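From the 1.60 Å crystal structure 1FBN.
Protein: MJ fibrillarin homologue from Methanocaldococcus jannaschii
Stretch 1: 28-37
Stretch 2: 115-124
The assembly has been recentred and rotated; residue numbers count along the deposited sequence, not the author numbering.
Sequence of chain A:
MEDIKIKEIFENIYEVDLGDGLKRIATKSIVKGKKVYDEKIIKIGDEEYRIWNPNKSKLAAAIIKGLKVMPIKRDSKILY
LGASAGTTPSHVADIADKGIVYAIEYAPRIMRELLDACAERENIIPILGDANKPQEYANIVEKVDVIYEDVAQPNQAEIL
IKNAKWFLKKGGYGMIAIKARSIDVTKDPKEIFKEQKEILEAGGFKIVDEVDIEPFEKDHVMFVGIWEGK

Stretch 1 (28-37) KSIVKGKKVY
Stretch 2 (115-124) LDACAERENI

Stretch 1 is an irregular segment that runs past the end of a helix and the turns that follow it. In stretch 2 the helix runs through Ala117, and Cys118 is the first residue to leave helical angles. Two type I turns follow, Cys118 to Arg121 and Arg121 to Ile124, closed by Arg121 N to Cys118 O and Ile124 N to Arg121 O, each 3.2 Å. The chains run in opposite senses: Val31 CA lies 6.4 Å from Glu120 CA, and Val36 CA 5.4 Å from Ala117 CA. Together they bury 515 Å², and Arg121 is the residue most covered.

Lys28 (-85/110; t, t, m, t), with its side chain leading away, takes no part. Ser29 (-55/133, chi1 t) accepts at OG from Val31 N at 3.3 Å within its own stretch. The same Ser29 OG lies 3.5 Å from Arg121 NH2.

Ile30 (-96/-2, chi1 p, chi2 t) points toward stretch 2 and sets CD1 3.7 Å from Arg121 CG and 3.3 Å from Asn123 OD1. That oxygen is buried without a polar partner in the model. Asn123 has chi1 p.

Val31 (-136/84, chi1 t) also points toward the partner. Its CG2 packs 3.6 Å from both Glu120 O and Arg121 CG, while CG1 sits 3.7 Å from Glu120 CB; Glu120 is at -85/5 (m, t, chi3 81°). Arg121 (-86/86; chi1 m, chi2 t, chi3 t, chi4 69°) leaves its backbone sideways, but its end comes nearer to stretch 1. Val31 CG2 covers one face of the guanidinium, with Ile30 CG1 and Val36 CG2 oblique to it; NE and NH2 are satisfied elsewhere in the structure. Water 1 accepts from Arg121 NH1 at 2.9 Å and lies 2.7 Å from Val31 O and 2.8 Å from Lys34 O, tying the arginine to the backbone of the bend.

Lys32 (-68/145; m, t, m, p) points away, and Gly33 adopts 86/15, where a CB would jam against the carbonyl O of Lys32; the backbone itself calls for glycine. The bend brings Lys34 (-135/133) back toward stretch 2. Its chain extends t, t, t before chi4 turns to m, and NZ donates to Ala117 O at 3.3 Å, the direct hydrogen bond across the contact. A lysine thus serves a carbonyl at the helix end, with Lys34 CE 4.1 Å from Ala119 CB.

Lys35 (-107/121; m, t, t, t) points away again. Val36 (-72/-47, chi1 t) completes the contact: CG1 meets Ala117 CB at 3.7 Å, and CG2 approaches Arg121 NH1 at 3.7 Å. Tyr37 (-136/39; chi1 p, chi2 -76°) points sideways and makes no contact.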

# COMPACT_ATOMS: atom_id res chain seq x y z
N LYS A 28 -3.18 -8.26 12.01
CA LYS A 28 -2.72 -8.75 13.30
C LYS A 28 -1.48 -7.93 13.68
O LYS A 28 -0.43 -8.05 13.05
CB LYS A 28 -2.39 -10.24 13.19
CG LYS A 28 -2.14 -10.93 14.50
CD LYS A 28 -1.92 -12.41 14.28
CE LYS A 28 -3.18 -13.09 13.76
NZ LYS A 28 -2.97 -14.55 13.55
N SER A 29 -1.63 -7.07 14.69
CA SER A 29 -0.55 -6.19 15.15
C SER A 29 0.77 -6.87 15.54
O SER A 29 0.77 -7.88 16.25
CB SER A 29 -1.06 -5.34 16.33
OG SER A 29 -0.05 -4.46 16.81
N ILE A 30 1.88 -6.31 15.06
CA ILE A 30 3.20 -6.85 15.41
C ILE A 30 3.84 -6.07 16.58
O ILE A 30 4.94 -6.38 17.01
CB ILE A 30 4.18 -6.88 14.20
CG1 ILE A 30 4.39 -5.48 13.63
CG2 ILE A 30 3.70 -7.88 13.16
CD1 ILE A 30 5.51 -5.41 12.61
N VAL A 31 3.14 -5.04 17.06
CA VAL A 31 3.58 -4.24 18.21
C VAL A 31 2.35 -4.04 19.08
O VAL A 31 1.65 -3.03 18.99
CB VAL A 31 4.15 -2.86 17.81
CG1 VAL A 31 4.59 -2.09 19.05
CG2 VAL A 31 5.32 -3.02 16.86
N LYS A 32 2.08 -5.03 19.93
CA LYS A 32 0.92 -5.01 20.81
C LYS A 32 0.97 -3.95 21.90
O LYS A 32 2.03 -3.60 22.41
CB LYS A 32 0.69 -6.41 21.37
CG LYS A 32 0.66 -7.46 20.26
CD LYS A 32 0.33 -8.87 20.72
CE LYS A 32 1.32 -9.42 21.73
NZ LYS A 32 1.16 -8.79 23.08
N GLY A 33 -0.21 -3.41 22.21
CA GLY A 33 -0.32 -2.38 23.22
C GLY A 33 -0.07 -1.00 22.65
O GLY A 33 0.13 -0.04 23.39
N LYS A 34 -0.09 -0.89 21.32
CA LYS A 34 0.15 0.39 20.67
C LYS A 34 -0.83 0.71 19.56
O LYS A 34 -1.14 -0.14 18.72
CB LYS A 34 1.58 0.45 20.10
CG LYS A 34 1.98 1.81 19.52
CD LYS A 34 3.33 1.74 18.81
CE LYS A 34 3.94 3.13 18.60
NZ LYS A 34 3.05 4.05 17.84
N LYS A 35 -1.35 1.93 19.58
CA LYS A 35 -2.25 2.41 18.54
C LYS A 35 -1.43 3.41 17.73
O LYS A 35 -0.88 4.36 18.28
CB LYS A 35 -3.49 3.08 19.13
CG LYS A 35 -4.49 2.10 19.72
CD LYS A 35 -5.80 2.79 20.06
CE LYS A 35 -6.81 1.81 20.63
NZ LYS A 35 -8.13 2.46 20.86
N VAL A 36 -1.30 3.13 16.44
CA VAL A 36 -0.54 4.00 15.54
C VAL A 36 -1.28 5.30 15.25
O VAL A 36 -0.70 6.38 15.36
CB VAL A 36 -0.23 3.27 14.20
CG1 VAL A 36 0.49 4.20 13.24
CG2 VAL A 36 0.61 2.03 14.47
N TYR A 37 -2.57 5.19 14.93
CA TYR A 37 -3.39 6.36 14.61
C TYR A 37 -4.77 6.34 15.25
O TYR A 37 -5.77 6.75 14.64
CB TYR A 37 -3.50 6.51 13.08
CG TYR A 37 -4.17 5.34 12.37
CD1 TYR A 37 -3.48 4.14 12.16
CD2 TYR A 37 -5.47 5.45 11.88
CE1 TYR A 37 -4.08 3.07 11.48
CE2 TYR A 37 -6.08 4.39 11.20
CZ TYR A 37 -5.39 3.21 11.00
OH TYR A 37 -6.00 2.18 10.32
N LEU A 115 8.67 7.76 11.56
CA LEU A 115 9.50 7.11 12.57
C LEU A 115 8.82 7.03 13.93
O LEU A 115 9.04 6.08 14.68
CB LEU A 115 10.85 7.83 12.69
CG LEU A 115 12.02 7.25 11.90
CD1 LEU A 115 11.62 6.93 10.48
CD2 LEU A 115 13.18 8.23 11.92
N ASP A 116 8.00 8.03 14.26
CA ASP A 116 7.29 8.05 15.54
C ASP A 116 6.10 7.09 15.55
O ASP A 116 5.84 6.43 16.57
CB ASP A 116 6.82 9.47 15.86
CG ASP A 116 7.98 10.46 16.01
OD1 ASP A 116 9.05 10.08 16.53
OD2 ASP A 116 7.81 11.63 15.59
N ALA A 117 5.40 7.00 14.43
CA ALA A 117 4.24 6.13 14.30
C ALA A 117 4.62 4.66 14.15
O ALA A 117 3.96 3.78 14.70
CB ALA A 117 3.39 6.57 13.14
N CYS A 118 5.68 4.39 13.39
CA CYS A 118 6.13 3.01 13.15
C CYS A 118 7.31 2.65 14.04
O CYS A 118 8.12 1.78 13.70
CB CYS A 118 6.48 2.82 11.68
SG CYS A 118 5.05 3.01 10.60
N ALA A 119 7.35 3.29 15.20
CA ALA A 119 8.39 3.13 16.20
C ALA A 119 8.98 1.73 16.37
O ALA A 119 10.10 1.46 15.93
CB ALA A 119 7.88 3.64 17.55
N GLU A 120 8.22 0.83 16.99
CA GLU A 120 8.70 -0.52 17.25
C GLU A 120 8.55 -1.57 16.14
O GLU A 120 8.85 -2.74 16.35
CB GLU A 120 8.11 -1.03 18.57
CG GLU A 120 8.33 -0.06 19.74
CD GLU A 120 7.87 -0.61 21.08
OE1 GLU A 120 8.63 -1.40 21.69
OE2 GLU A 120 6.76 -0.25 21.53
N ARG A 121 8.08 -1.14 14.97
CA ARG A 121 7.93 -2.05 13.83
C ARG A 121 9.27 -2.11 13.11
O ARG A 121 9.52 -1.38 12.15
CB ARG A 121 6.82 -1.58 12.90
CG ARG A 121 5.44 -1.77 13.49
CD ARG A 121 4.32 -1.34 12.56
NE ARG A 121 3.07 -2.03 12.90
CZ ARG A 121 2.37 -1.82 14.01
NH1 ARG A 121 2.78 -0.93 14.90
NH2 ARG A 121 1.29 -2.55 14.26
N GLU A 122 10.14 -2.99 13.59
CA GLU A 122 11.48 -3.14 13.05
C GLU A 122 11.65 -3.69 11.65
O GLU A 122 12.76 -3.66 11.11
CB GLU A 122 12.36 -3.88 14.06
CG GLU A 122 12.52 -3.09 15.35
CD GLU A 122 13.32 -3.82 16.40
OE1 GLU A 122 14.56 -3.95 16.23
OE2 GLU A 122 12.72 -4.27 17.41
N ASN A 123 10.57 -4.19 11.04
CA ASN A 123 10.65 -4.70 9.67
C ASN A 123 10.46 -3.57 8.66
O ASN A 123 10.50 -3.79 7.45
CB ASN A 123 9.66 -5.85 9.43
CG ASN A 123 8.23 -5.47 9.71
OD1 ASN A 123 7.95 -4.60 10.53
ND2 ASN A 123 7.30 -6.16 9.04
N ILE A 124 10.24 -2.36 9.17
CA ILE A 124 10.10 -1.17 8.34
C ILE A 124 11.45 -0.47 8.33
O ILE A 124 11.98 -0.09 9.38
CB ILE A 124 9.03 -0.19 8.88
CG1 ILE A 124 7.65 -0.85 8.90
CG2 ILE A 124 8.98 1.05 8.01
CD1 ILE A 124 6.54 0.07 9.38
O HOH W 1 0.78 -1.33 17.02